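Local coordinates for phosphoenolpyruvate--protein phosphotransferase (Escherichia coli, PDB 5T12), which probably passes the phosphoryl group of phosphoenolpyruvate through a histidine to the carrier protein NPr, this chain being the N-terminal domain of Enzyme I-Ntr, at residues Trp17-Leu22 against Leu166-Gln171; Thr44-Glu49 against Phe138-Ala143; Thr83-Glu88 against Lys104-Lys109; Gly176-Asp181 against Leu215-Tyr220. The protein carries 1 engineered substitution. All coordinates share one frame; numbering follows the deposited sequence.

Contact 1 of 4, residues Trp17-Leu22 against Leu166-Gln171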
loop_
_atom_site.group_PDB
_atom_site.type_symbol
_atom_site.label_atom_id
_atom_site.label_comp_id
_atom_site.label_asym_id
_atom_site.label_seq_id
_atom_site.Cartn_x
_atom_site.Cartn_y
_atom_site.Cartn_z
ATOM N N TRP A 17 -3.937 3.539 13.059
ATOM C CA TRP A 17 -4.868 4.001 12.035
ATOM C C TRP A 17 -5.434 2.800 11.295
ATOM O O TRP A 17 -4.686 2.058 10.651
ATOM C CB TRP A 17 -4.183 4.963 11.058
ATOM C CG TRP A 17 -5.132 5.631 10.108
ATOM C CD1 TRP A 17 -6.009 6.636 10.397
ATOM C CD2 TRP A 17 -5.295 5.347 8.712
ATOM N NE1 TRP A 17 -6.711 6.991 9.271
ATOM C CE2 TRP A 17 -6.291 6.216 8.223
ATOM C CE3 TRP A 17 -4.698 4.441 7.831
ATOM C CZ2 TRP A 17 -6.701 6.207 6.890
ATOM C CZ3 TRP A 17 -5.106 4.434 6.509
ATOM C CH2 TRP A 17 -6.099 5.309 6.052
ATOM N N GLN A 18 -6.747 2.613 11.388
ATOM C CA GLN A 18 -7.450 1.561 10.666
ATOM C C GLN A 18 -8.168 2.163 9.466
ATOM O O GLN A 18 -8.932 3.123 9.613
ATOM C CB GLN A 18 -8.458 0.847 11.567
ATOM C CG GLN A 18 -9.291 -0.207 10.844
ATOM C CD GLN A 18 -10.587 -0.529 11.563
ATOM O OE1 GLN A 18 -11.130 0.303 12.291
ATOM N NE2 GLN A 18 -11.091 -1.741 11.362
ATOM N N ASP A 19 -7.922 1.597 8.286
ATOM C CA ASP A 19 -8.616 2.008 7.068
ATOM C C ASP A 19 -9.716 0.990 6.787
ATOM O O ASP A 19 -9.561 0.061 5.994
ATOM C CB ASP A 19 -7.644 2.127 5.900
ATOM C CG ASP A 19 -8.330 2.550 4.616
ATOM O OD1 ASP A 19 -9.278 3.361 4.687
ATOM O OD2 ASP A 19 -7.928 2.065 3.537
ATOM N N ALA A 20 -10.848 1.175 7.463
ATOM C CA ALA A 20 -12.004 0.307 7.290
ATOM C C ALA A 20 -12.886 0.721 6.120
ATOM O O ALA A 20 -14.065 0.347 6.087
ATOM C CB ALA A 20 -12.828 0.264 8.579
ATOM N N THR A 21 -12.349 1.477 5.168
ATOM C CA THR A 21 -13.097 1.921 4.003
ATOM C C THR A 21 -12.755 1.062 2.790
ATOM O O THR A 21 -11.723 0.387 2.746
ATOM C CB THR A 21 -12.807 3.394 3.697
ATOM O OG1 THR A 21 -11.569 3.503 2.985
ATOM C CG2 THR A 21 -12.711 4.194 4.989
ATOM N N LEU A 22 -13.646 1.098 1.801
ATOM C CA LEU A 22 -13.445 0.326 0.586
ATOM C C LEU A 22 -12.198 0.811 -0.153
ATOM O O LEU A 22 -11.822 1.983 -0.048
ATOM C CB LEU A 22 -14.666 0.437 -0.326
ATOM C CG LEU A 22 -15.910 -0.366 0.058
ATOM C CD1 LEU A 22 -17.093 0.037 -0.806
ATOM C CD2 LEU A 22 -15.642 -1.858 -0.067
ATOM N N LEU A 166 -1.429 -1.563 0.601
ATOM C CA LEU A 166 -0.245 -0.719 0.704
ATOM C C LEU A 166 -0.176 0.296 -0.430
ATOM O O LEU A 166 0.455 1.349 -0.281
ATOM C CB LEU A 166 1.014 -1.586 0.722
ATOM C CG LEU A 166 1.177 -2.543 1.906
ATOM C CD1 LEU A 166 2.268 -3.568 1.631
ATOM C CD2 LEU A 166 1.482 -1.769 3.179
ATOM N N ALA A 167 -0.819 0.003 -1.562
ATOM C CA ALA A 167 -0.747 0.876 -2.727
ATOM C C ALA A 167 -1.548 2.160 -2.564
ATOM O O ALA A 167 -1.339 3.098 -3.339
ATOM C CB ALA A 167 -1.220 0.121 -3.972
ATOM N N GLU A 168 -2.454 2.232 -1.589
ATOM C CA GLU A 168 -3.212 3.447 -1.318
ATOM C C GLU A 168 -2.761 4.124 -0.026
ATOM O O GLU A 168 -3.561 4.770 0.656
ATOM C CB GLU A 168 -4.713 3.152 -1.276
ATOM C CG GLU A 168 -5.111 1.924 -0.465
ATOM C CD GLU A 168 -6.613 1.695 -0.457
ATOM O OE1 GLU A 168 -7.360 2.644 -0.141
ATOM O OE2 GLU A 168 -7.049 0.568 -0.776
ATOM N N LEU A 169 -1.479 3.992 0.315
ATOM C CA LEU A 169 -0.916 4.595 1.512
ATOM C C LEU A 169 0.316 5.417 1.158
ATOM O O LEU A 169 1.109 5.013 0.299
ATOM C CB LEU A 169 -0.534 3.526 2.546
ATOM C CG LEU A 169 -1.667 2.665 3.104
ATOM C CD1 LEU A 169 -1.117 1.627 4.068
ATOM C CD2 LEU A 169 -2.714 3.531 3.786
ATOM N N PRO A 170 0.499 6.574 1.796
ATOM C CA PRO A 170 1.736 7.343 1.598
ATOM C C PRO A 170 2.871 6.750 2.425
ATOM O O PRO A 170 2.699 6.440 3.605
ATOM C CB PRO A 170 1.361 8.746 2.085
ATOM C CG PRO A 170 0.291 8.505 3.103
ATOM C CD PRO A 170 -0.474 7.290 2.639
ATOM N N GLN A 171 4.038 6.591 1.795
ATOM C CA GLN A 171 5.168 5.978 2.488
ATOM C C GLN A 171 5.697 6.874 3.600
ATOM O O GLN A 171 6.050 6.387 4.680
ATOM C CB GLN A 171 6.288 5.652 1.501
ATOM C CG GLN A 171 7.594 5.258 2.182
ATOM C CD GLN A 171 8.707 4.954 1.201
ATOM O OE1 GLN A 171 9.399 5.856 0.728
ATOM N NE2 GLN A 171 8.890 3.676 0.895
HETATM O O HOH W 1 -9.451 1.931 1.433
HETATM O O HOH W 2 -9.155 -1.219 1.112
#

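Contact 2 of 4, residues Thr44-Glu49 against Phe138-Ala143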
loop_
_atom_site.group_PDB
_atom_site.type_symbol
_atom_site.label_atom_id
_atom_site.label_comp_id
_atom_site.label_asym_id
_atom_site.label_seq_id
_atom_site.Cartn_x
_atom_site.Cartn_y
_atom_site.Cartn_z
ATOM N N THR A 44 -1.446 11.308 -18.119
ATOM C CA THR A 44 -0.014 11.287 -18.406
ATOM C C THR A 44 0.804 11.710 -17.194
ATOM O O THR A 44 1.946 11.266 -17.029
ATOM C CB THR A 44 0.304 12.188 -19.599
ATOM O OG1 THR A 44 -0.212 13.503 -19.359
ATOM C CG2 THR A 44 -0.318 11.630 -20.872
ATOM N N GLY A 45 0.241 12.562 -16.336
ATOM C CA GLY A 45 0.935 12.926 -15.114
ATOM C C GLY A 45 1.012 11.777 -14.127
ATOM O O GLY A 45 2.050 11.556 -13.497
ATOM N N ALA A 46 -0.081 11.024 -13.983
ATOM C CA ALA A 46 -0.092 9.909 -13.042
ATOM C C ALA A 46 0.752 8.745 -13.545
ATOM O O ALA A 46 1.454 8.096 -12.761
ATOM C CB ALA A 46 -1.528 9.456 -12.781
ATOM N N LEU A 47 0.693 8.459 -14.849
ATOM C CA LEU A 47 1.487 7.366 -15.404
ATOM C C LEU A 47 2.978 7.630 -15.242
ATOM O O LEU A 47 3.755 6.708 -14.968
ATOM C CB LEU A 47 1.139 7.156 -16.878
ATOM C CG LEU A 47 -0.249 6.605 -17.208
ATOM C CD1 LEU A 47 -0.485 6.629 -18.710
ATOM C CD2 LEU A 47 -0.414 5.195 -16.662
ATOM N N GLU A 48 3.397 8.887 -15.401
ATOM C CA GLU A 48 4.813 9.214 -15.270
ATOM C C GLU A 48 5.251 9.210 -13.811
ATOM O O GLU A 48 6.353 8.750 -13.490
ATOM C CB GLU A 48 5.099 10.567 -15.921
ATOM C CG GLU A 48 6.536 11.038 -15.778
ATOM C CD GLU A 48 6.867 12.187 -16.709
ATOM O OE1 GLU A 48 7.529 11.945 -17.740
ATOM O OE2 GLU A 48 6.457 13.329 -16.417
ATOM N N GLU A 49 4.403 9.718 -12.912
ATOM C CA GLU A 49 4.738 9.705 -11.491
ATOM C C GLU A 49 4.809 8.282 -10.952
ATOM O O GLU A 49 5.699 7.953 -10.159
ATOM C CB GLU A 49 3.717 10.526 -10.703
ATOM C CG GLU A 49 3.854 12.031 -10.879
ATOM C CD GLU A 49 2.713 12.799 -10.241
ATOM O OE1 GLU A 49 1.614 12.225 -10.096
ATOM O OE2 GLU A 49 2.916 13.978 -9.881
ATOM N N PHE A 138 -3.929 6.601 -6.632
ATOM C CA PHE A 138 -3.289 7.312 -5.531
ATOM C C PHE A 138 -2.705 8.641 -5.993
ATOM O O PHE A 138 -2.812 9.653 -5.290
ATOM C CB PHE A 138 -2.201 6.436 -4.907
ATOM C CG PHE A 138 -1.476 7.087 -3.765
ATOM C CD1 PHE A 138 -2.037 7.111 -2.501
ATOM C CD2 PHE A 138 -0.232 7.667 -3.952
ATOM C CE1 PHE A 138 -1.378 7.705 -1.443
ATOM C CE2 PHE A 138 0.436 8.265 -2.897
ATOM C CZ PHE A 138 -0.139 8.284 -1.641
ATOM N N HIS A 139 -2.086 8.660 -7.174
ATOM C CA HIS A 139 -1.474 9.882 -7.679
ATOM C C HIS A 139 -2.480 10.828 -8.321
ATOM O O HIS A 139 -2.159 12.004 -8.523
ATOM C CB HIS A 139 -0.369 9.541 -8.681
ATOM C CG HIS A 139 0.773 8.780 -8.083
ATOM N ND1 HIS A 139 0.999 7.447 -8.348
ATOM C CD2 HIS A 139 1.749 9.165 -7.227
ATOM C CE1 HIS A 139 2.069 7.044 -7.684
ATOM N NE2 HIS A 139 2.541 8.067 -6.997
ATOM N N LEU A 140 -3.680 10.346 -8.647
ATOM C CA LEU A 140 -4.713 11.238 -9.163
ATOM C C LEU A 140 -5.310 12.101 -8.059
ATOM O O LEU A 140 -5.767 13.217 -8.323
ATOM C CB LEU A 140 -5.810 10.429 -9.857
ATOM C CG LEU A 140 -5.428 9.727 -11.161
ATOM C CD1 LEU A 140 -6.579 8.871 -11.665
ATOM C CD2 LEU A 140 -5.015 10.744 -12.212
ATOM N N ASP A 141 -5.300 11.606 -6.823
ATOM C CA ASP A 141 -5.877 12.291 -5.672
ATOM C C ASP A 141 -4.981 13.399 -5.126
ATOM O O ASP A 141 -5.302 13.976 -4.081
ATOM C CB ASP A 141 -6.170 11.270 -4.566
ATOM C CG ASP A 141 -7.420 11.601 -3.769
ATOM O OD1 ASP A 141 -7.605 12.775 -3.389
ATOM O OD2 ASP A 141 -8.222 10.676 -3.522
ATOM N N ASP A 142 -3.878 13.718 -5.801
ATOM C CA ASP A 142 -2.863 14.617 -5.261
ATOM C C ASP A 142 -2.859 15.982 -5.943
ATOM O O ASP A 142 -1.801 16.593 -6.109
ATOM C CB ASP A 142 -1.481 13.975 -5.364
ATOM C CG ASP A 142 -1.297 12.830 -4.390
ATOM O OD1 ASP A 142 -2.295 12.147 -4.076
ATOM O OD2 ASP A 142 -0.155 12.617 -3.933
ATOM N N ALA A 143 -4.029 16.480 -6.331
ATOM C CA ALA A 143 -4.113 17.806 -6.936
ATOM C C ALA A 143 -4.565 18.840 -5.910
ATOM O O ALA A 143 -5.195 18.500 -4.908
ATOM C CB ALA A 143 -5.054 17.791 -8.129
#

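Contact 3 of 4, residues Thr83-Glu88 against Lys104-Lys109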
loop_
_atom_site.group_PDB
_atom_site.type_symbol
_atom_site.label_atom_id
_atom_site.label_comp_id
_atom_site.label_asym_id
_atom_site.label_seq_id
_atom_site.Cartn_x
_atom_site.Cartn_y
_atom_site.Cartn_z
ATOM N N THR A 83 3.383 2.882 -24.124
ATOM C CA THR A 83 2.417 3.738 -24.807
ATOM C C THR A 83 1.126 2.995 -25.122
ATOM O O THR A 83 0.056 3.612 -25.175
ATOM C CB THR A 83 3.028 4.305 -26.088
ATOM O OG1 THR A 83 3.379 3.230 -26.969
ATOM C CG2 THR A 83 4.274 5.119 -25.767
ATOM N N ARG A 84 1.202 1.678 -25.338
ATOM C CA ARG A 84 -0.012 0.898 -25.558
ATOM C C ARG A 84 -0.936 0.954 -24.350
ATOM O O ARG A 84 -2.161 0.972 -24.508
ATOM C CB ARG A 84 0.342 -0.551 -25.893
ATOM C CG ARG A 84 0.864 -0.752 -27.305
ATOM C CD ARG A 84 1.450 -2.142 -27.487
ATOM N NE ARG A 84 2.668 -2.320 -26.701
ATOM C CZ ARG A 84 3.420 -3.414 -26.723
ATOM N NH1 ARG A 84 3.083 -4.440 -27.494
ATOM N NH2 ARG A 84 4.512 -3.485 -25.974
ATOM N N LEU A 85 -0.372 0.981 -23.139
ATOM C CA LEU A 85 -1.191 1.173 -21.947
ATOM C C LEU A 85 -1.844 2.548 -21.947
ATOM O O LEU A 85 -3.024 2.684 -21.606
ATOM C CB LEU A 85 -0.344 0.985 -20.689
ATOM C CG LEU A 85 -1.030 1.348 -19.369
ATOM C CD1 LEU A 85 -2.207 0.422 -19.102
ATOM C CD2 LEU A 85 -0.043 1.315 -18.213
ATOM N N ARG A 86 -1.088 3.581 -22.326
ATOM C CA ARG A 86 -1.636 4.932 -22.347
ATOM C C ARG A 86 -2.721 5.071 -23.409
ATOM O O ARG A 86 -3.718 5.774 -23.202
ATOM C CB ARG A 86 -0.512 5.942 -22.577
ATOM C CG ARG A 86 -0.909 7.387 -22.354
ATOM C CD ARG A 86 -0.926 8.155 -23.660
ATOM N NE ARG A 86 0.387 8.204 -24.296
ATOM C CZ ARG A 86 0.613 8.739 -25.491
ATOM N NH1 ARG A 86 -0.387 9.270 -26.181
ATOM N NH2 ARG A 86 1.839 8.744 -25.998
ATOM N N ARG A 87 -2.548 4.401 -24.552
ATOM C CA ARG A 87 -3.570 4.443 -25.594
ATOM C C ARG A 87 -4.841 3.730 -25.149
ATOM O O ARG A 87 -5.948 4.138 -25.517
ATOM C CB ARG A 87 -3.031 3.831 -26.887
ATOM C CG ARG A 87 -1.845 4.577 -27.479
ATOM C CD ARG A 87 -1.453 4.015 -28.836
ATOM N NE ARG A 87 -2.474 4.278 -29.846
ATOM C CZ ARG A 87 -2.350 3.972 -31.133
ATOM N NH1 ARG A 87 -3.332 4.250 -31.978
ATOM N NH2 ARG A 87 -1.245 3.389 -31.576
ATOM N N GLU A 88 -4.701 2.656 -24.365
ATOM C CA GLU A 88 -5.875 2.012 -23.783
ATOM C C GLU A 88 -6.627 2.970 -22.870
ATOM O O GLU A 88 -7.863 2.967 -22.834
ATOM C CB GLU A 88 -5.464 0.757 -23.011
ATOM C CG GLU A 88 -4.936 -0.388 -23.864
ATOM C CD GLU A 88 -5.996 -0.991 -24.767
ATOM O OE1 GLU A 88 -6.266 -0.413 -25.840
ATOM O OE2 GLU A 88 -6.561 -2.043 -24.402
ATOM N N LYS A 104 -9.950 2.566 -13.787
ATOM C CA LYS A 104 -10.714 1.429 -13.281
ATOM C C LYS A 104 -11.129 0.496 -14.410
ATOM O O LYS A 104 -11.098 -0.731 -14.254
ATOM C CB LYS A 104 -11.943 1.921 -12.514
ATOM C CG LYS A 104 -12.818 0.805 -11.965
ATOM C CD LYS A 104 -13.965 1.351 -11.132
ATOM C CE LYS A 104 -14.782 0.228 -10.514
ATOM N NZ LYS A 104 -15.811 0.741 -9.569
ATOM N N THR A 105 -11.507 1.056 -15.560
ATOM C CA THR A 105 -11.952 0.232 -16.679
ATOM C C THR A 105 -10.809 -0.611 -17.233
ATOM O O THR A 105 -10.956 -1.822 -17.427
ATOM C CB THR A 105 -12.546 1.116 -17.776
ATOM O OG1 THR A 105 -13.646 1.866 -17.246
ATOM C CG2 THR A 105 -13.033 0.265 -18.940
ATOM N N VAL A 106 -9.657 0.013 -17.486
ATOM C CA VAL A 106 -8.547 -0.697 -18.115
ATOM C C VAL A 106 -7.977 -1.751 -17.172
ATOM O O VAL A 106 -7.746 -2.899 -17.568
ATOM C CB VAL A 106 -7.465 0.297 -18.573
ATOM C CG1 VAL A 106 -6.205 -0.444 -18.990
ATOM C CG2 VAL A 106 -7.987 1.151 -19.717
ATOM N N ILE A 107 -7.745 -1.380 -15.911
ATOM C CA ILE A 107 -7.081 -2.288 -14.976
ATOM C C ILE A 107 -7.943 -3.520 -14.722
ATOM O O ILE A 107 -7.456 -4.656 -14.754
ATOM C CB ILE A 107 -6.730 -1.555 -13.667
ATOM C CG1 ILE A 107 -5.331 -0.934 -13.753
ATOM C CG2 ILE A 107 -6.801 -2.501 -12.476
ATOM C CD1 ILE A 107 -5.221 0.244 -14.698
ATOM N N GLU A 108 -9.240 -3.315 -14.479
ATOM C CA GLU A 108 -10.119 -4.448 -14.197
ATOM C C GLU A 108 -10.296 -5.333 -15.425
ATOM O O GLU A 108 -10.404 -6.558 -15.300
ATOM C CB GLU A 108 -11.473 -3.955 -13.689
ATOM C CG GLU A 108 -11.404 -3.257 -12.340
ATOM C CD GLU A 108 -12.767 -3.061 -11.704
ATOM O OE1 GLU A 108 -12.819 -2.570 -10.557
ATOM O OE2 GLU A 108 -13.782 -3.400 -12.345
ATOM N N LYS A 109 -10.323 -4.731 -16.617
ATOM C CA LYS A 109 -10.432 -5.518 -17.841
ATOM C C LYS A 109 -9.238 -6.448 -18.007
ATOM O O LYS A 109 -9.399 -7.616 -18.382
ATOM C CB LYS A 109 -10.564 -4.591 -19.051
ATOM C CG LYS A 109 -10.424 -5.289 -20.396
ATOM C CD LYS A 109 -11.037 -4.460 -21.517
ATOM C CE LYS A 109 -10.044 -4.204 -22.642
ATOM N NZ LYS A 109 -8.947 -3.288 -22.223
#

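Contact 4 of 4, residues Gly176-Asp181 against Leu215-Tyr220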
loop_
_atom_site.group_PDB
_atom_site.type_symbol
_atom_site.label_atom_id
_atom_site.label_comp_id
_atom_site.label_asym_id
_atom_site.label_seq_id
_atom_site.Cartn_x
_atom_site.Cartn_y
_atom_site.Cartn_z
ATOM N N GLY A 176 4.765 1.893 10.387
ATOM C CA GLY A 176 4.634 0.548 10.914
ATOM C C GLY A 176 3.306 -0.056 10.520
ATOM O O GLY A 176 2.362 0.654 10.158
ATOM N N VAL A 177 3.249 -1.386 10.585
ATOM C CA VAL A 177 2.056 -2.142 10.213
ATOM C C VAL A 177 1.824 -3.235 11.249
ATOM O O VAL A 177 2.775 -3.861 11.731
ATOM C CB VAL A 177 2.179 -2.752 8.798
ATOM C CG1 VAL A 177 0.885 -3.449 8.401
ATOM C CG2 VAL A 177 2.542 -1.687 7.773
ATOM N N VAL A 178 0.559 -3.458 11.596
ATOM C CA VAL A 178 0.160 -4.522 12.511
ATOM C C VAL A 178 -0.998 -5.279 11.879
ATOM O O VAL A 178 -2.067 -4.703 11.645
ATOM C CB VAL A 178 -0.248 -3.986 13.892
ATOM C CG1 VAL A 178 -0.724 -5.137 14.774
ATOM C CG2 VAL A 178 0.912 -3.253 14.541
ATOM N N VAL A 179 -0.795 -6.564 11.614
ATOM C CA VAL A 179 -1.815 -7.399 10.995
ATOM C C VAL A 179 -2.250 -8.472 11.987
ATOM O O VAL A 179 -1.416 -9.067 12.680
ATOM C CB VAL A 179 -1.311 -8.016 9.676
ATOM C CG1 VAL A 179 -2.493 -8.383 8.802
ATOM C CG2 VAL A 179 -0.409 -7.032 8.945
ATOM N N ARG A 180 -3.569 -8.698 12.070
ATOM C CA ARG A 180 -4.147 -9.702 12.958
ATOM C C ARG A 180 -4.200 -11.082 12.298
ATOM O O ARG A 180 -3.732 -12.065 12.878
ATOM C CB ARG A 180 -5.541 -9.262 13.426
ATOM C CG ARG A 180 -6.218 -10.286 14.330
ATOM C CD ARG A 180 -7.710 -10.062 14.427
ATOM N NE ARG A 180 -8.247 -10.507 15.710
ATOM C CZ ARG A 180 -8.994 -11.594 15.871
ATOM N NH1 ARG A 180 -9.301 -12.350 14.826
ATOM N NH2 ARG A 180 -9.438 -11.923 17.077
ATOM N N ASP A 181 -4.711 -11.204 11.081
ATOM C CA ASP A 181 -4.446 -12.408 10.303
ATOM C C ASP A 181 -3.449 -12.059 9.204
ATOM O O ASP A 181 -3.699 -11.127 8.427
ATOM C CB ASP A 181 -5.719 -12.990 9.675
ATOM C CG ASP A 181 -6.864 -13.139 10.659
ATOM O OD1 ASP A 181 -6.604 -13.369 11.853
ATOM O OD2 ASP A 181 -8.041 -13.042 10.228
ATOM N N LEU A 215 0.702 3.483 19.555
ATOM C CA LEU A 215 1.203 2.119 19.531
ATOM C C LEU A 215 2.709 2.123 19.316
ATOM O O LEU A 215 3.258 3.018 18.668
ATOM C CB LEU A 215 0.537 1.293 18.421
ATOM C CG LEU A 215 -0.987 1.320 18.301
ATOM C CD1 LEU A 215 -1.418 0.629 17.018
ATOM C CD2 LEU A 215 -1.641 0.666 19.505
ATOM N N ILE A 216 3.372 1.112 19.872
ATOM C CA ILE A 216 4.770 0.817 19.576
ATOM C C ILE A 216 4.819 -0.568 18.949
ATOM O O ILE A 216 4.458 -1.560 19.594
ATOM C CB ILE A 216 5.659 0.872 20.828
ATOM C CG1 ILE A 216 5.615 2.259 21.471
ATOM C CG2 ILE A 216 7.094 0.501 20.472
ATOM C CD1 ILE A 216 6.557 2.405 22.650
ATOM N N VAL A 217 5.256 -0.638 17.696
ATOM C CA VAL A 217 5.425 -1.905 16.995
ATOM C C VAL A 217 6.902 -2.275 17.025
ATOM O O VAL A 217 7.763 -1.467 16.655
ATOM C CB VAL A 217 4.888 -1.828 15.554
ATOM C CG1 VAL A 217 5.415 -0.591 14.838
ATOM C CG2 VAL A 217 5.246 -3.091 14.783
ATOM N N ASP A 218 7.194 -3.486 17.490
ATOM C CA ASP A 218 8.560 -3.995 17.602
ATOM C C ASP A 218 8.675 -5.204 16.679
ATOM O O ASP A 218 8.215 -6.300 17.016
ATOM C CB ASP A 218 8.893 -4.349 19.051
ATOM C CG ASP A 218 10.259 -4.994 19.201
ATOM O OD1 ASP A 218 11.114 -4.817 18.306
ATOM O OD2 ASP A 218 10.481 -5.674 20.225
ATOM N N GLY A 219 9.288 -4.997 15.513
ATOM C CA GLY A 219 9.462 -6.051 14.534
ATOM C C GLY A 219 10.659 -6.946 14.741
ATOM O O GLY A 219 10.789 -7.960 14.050
ATOM N N TYR A 220 11.551 -6.596 15.671
ATOM C CA TYR A 220 12.678 -7.471 15.977
ATOM C C TYR A 220 12.252 -8.641 16.854
ATOM O O TYR A 220 12.711 -9.771 16.652
ATOM C CB TYR A 220 13.796 -6.685 16.669
ATOM C CG TYR A 220 14.440 -5.599 15.834
ATOM C CD1 TYR A 220 15.185 -5.912 14.705
ATOM C CD2 TYR A 220 14.329 -4.263 16.195
ATOM C CE1 TYR A 220 15.785 -4.923 13.948
ATOM C CE2 TYR A 220 14.926 -3.267 15.446
ATOM C CZ TYR A 220 15.653 -3.602 14.324
ATOM O OH TYR A 220 16.248 -2.614 13.574
#

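Contact 1 of 4, residues Trp17-Leu22 against Leu166-Gln171
A type I turn from Leu166 to Leu169 presents Glu168 to Asp19 and Leu169 to Trp17. Leu166 opens the turn and Ala167 is its second residue; a weak bond from Leu169 N to Leu166 O closes it. Glu168 then runs out as an extended arm, its CG tucked between the backbone N and the carbonyl carbon (chi1 46°), and brings OE1 to 3.8 Å from Asp19 OD2. The two carboxylates are nearly perpendicular, their planes 74° apart; water 1 bridges them, 2.6 Å from Asp19 OD2 and 2.7 Å from Glu168 OE1, and probably eases the repulsion. The other oxygen of Asp19, OD1, takes the hydroxyl of Thr21 on its syn side (OG1 to OD1 2.9 Å), while Glu168 OE2 is held by Gln134. With an alanine in place of Asp19, water 1 and the Thr21 hydroxyl would probably each lose a carboxylate partner, and the water bridge to Glu168 would be broken. Next along, Leu169 brings CD2 obliquely up to the indole, 3.7 Å from Trp17 CZ3. Pro170 turns instead to Phe138 and Trp150. The contact thus ties the end of strand 11-18, in the alpha/beta part, to the loop after helix 163-166, beside helix 126-140, where Arg135 reaches the carbonyls of Ala167 and Leu169, and Leu166 rests on helix 187-195.

Contact 2 of 4, residues Thr44-Glu49 against Phe138-Ala143
His139, Ala46 and Glu49 carry most of this contact, a helix-to-helix packing in which the last turn of helix 126-140 lies against the middle of helix 36-61 in the helical part of the domain. His139 also touches Ala50 and Glu53, so it fits between residues spaced i, i+3, i+4 and i+7 on the facing helix, an arrangement consistent with knobs-into-holes packing. The backbones come close here, with the CA atoms of Ala46 and His139 5.5 Å apart, an approach that the small side chain of Ala46 probably permits. Its methyl lies 4.3 Å from His139 CB.

Glu49 does two things at the imidazole. Its CB sits over one face of the ring, displaced toward the rim, while the rest of the side chain, extended beyond CG, slides past His139 in the opposite direction. The carboxylate therefore ends beside the root of the histidine, with OE1 3.6 Å from His139 CB, and its plane is turned 52° from the ring. Glu49 OE1 stays 5.1 Å from His139 ND1, so the two meet by van der Waals contact, without direct contact of their ionisable atoms. On the opposite face of the imidazole lies Phe138 CD2, the preceding residue's ring, which leaves the histidine ring flanked on both faces.

One residue on, Leu140 has CG anti to its carbonyl carbon (chi1 -68°), which swings the branch back toward helix 36-61 and sets CD2 3.8 Å from Ala46 CB.

Contact 3 of 4, residues Thr83-Glu88 against Lys104-Lys109
Glu88 and Lys109 cross at about a right angle, and their charged ends meet in a long salt bridge, Lys109 NZ to Glu88 OE2 3.5 Å, with a hydrogen bond that is weak at best. Each side chain bends to make it. Glu88 folds at chi2 (-67°), whereas Lys109 starts out with CG opposite its own backbone N and turns only near its tip, at chi3 and chi4, to bring the amine round to the carboxylate.

Beside this salt bridge stands Val106, set with its two methyls spread across the facing helix. CG1 meets Leu85 CD1 at 4.1 Å, the two side chains crossing at a slant. CG2 rests against the backbone of Glu88, 3.6 Å from Glu88 O, and lies 4.2 Å from Glu88 CB. The partners belong to consecutive helices, 83-94 and 99-115, of the helical subdomain; they form a splayed hairpin, with the short segments running at 122° to each other and their axes 10.7 Å apart at closest. Leu89, the next residue on helix 83-94, also touches Val106. One turn further along, Thr105 packs on Glu92.

Contact 4 of 4, residues Gly176-Asp181 against Leu215-Tyr220
Strands 174-179 and 214-218 belong to one mixed beta sheet, that of the mobile, or swivelling, domain of PEP-utilising enzymes. They are not neighbours in it: strands 154-158 and 11-18 come between. The two strands nevertheless face each other, their short segments crossing at 85° with axes 7.8 Å apart, consistent with a strongly coiled sheet. No backbone bond links them, and the join is van der Waals contact, mostly between aliphatic groups.

Val217 is the centre of it. Its CB is directed at strand 174-179, and the isopropyl group is turned so that CG1 lies between the backbone N and the carbonyl carbon (chi1 49°) and CG2 opposite the N. Each methyl then has its own target. CG1 comes up to the bare backbone of Gly176, 4.2 Å from CA; a beta carbon built on that glycine would fall only 2.7 Å from CG1, which means the strand can pass this close at that point because it carries no side chain. CG2 sits 4.0 Å from Val177 O and 4.3 Å from Val178 CG2.

Val177 itself points to the other side of its strand, toward Leu161 and Ile197, whereas Val178 and Val217 share Ile155 of strand 154-158. Leu224 of strand 223-226 adds a further side chain against Val178, so aliphatic side chains of several strands gather here.

At the end of the strand, Asp218 forms an Asx turn: Tyr220 N donates to Asp218 OD1 at 3.2 Å, approaching from above the carboxylate plane, 53° out of it.

How the contacts relate
Contacts 2 and 3 lie in the helical part, on the far side of the chain's centre from contact 4, whose centre is about 30 Å from that of contact 2 and 36 Å from that of contact 3; contact 1 sits near the middle. Phe138 of contact 2 packs against its turn, with Phe138 CE1 3.9 Å from Leu169 C. Contact 1 shares a sheet with contact 4 without touching it, their centres about 15 Å apart. Contacts 2 and 3 meet through Leu47 CD1 and Arg86 CG, 3.7 Å apart. In this family the phosphoryl-accepting histidine is expected at the start of helix 187-195; this chain carries a glutamine there, probably the engineered substitution, so the acceptor imidazole is absent.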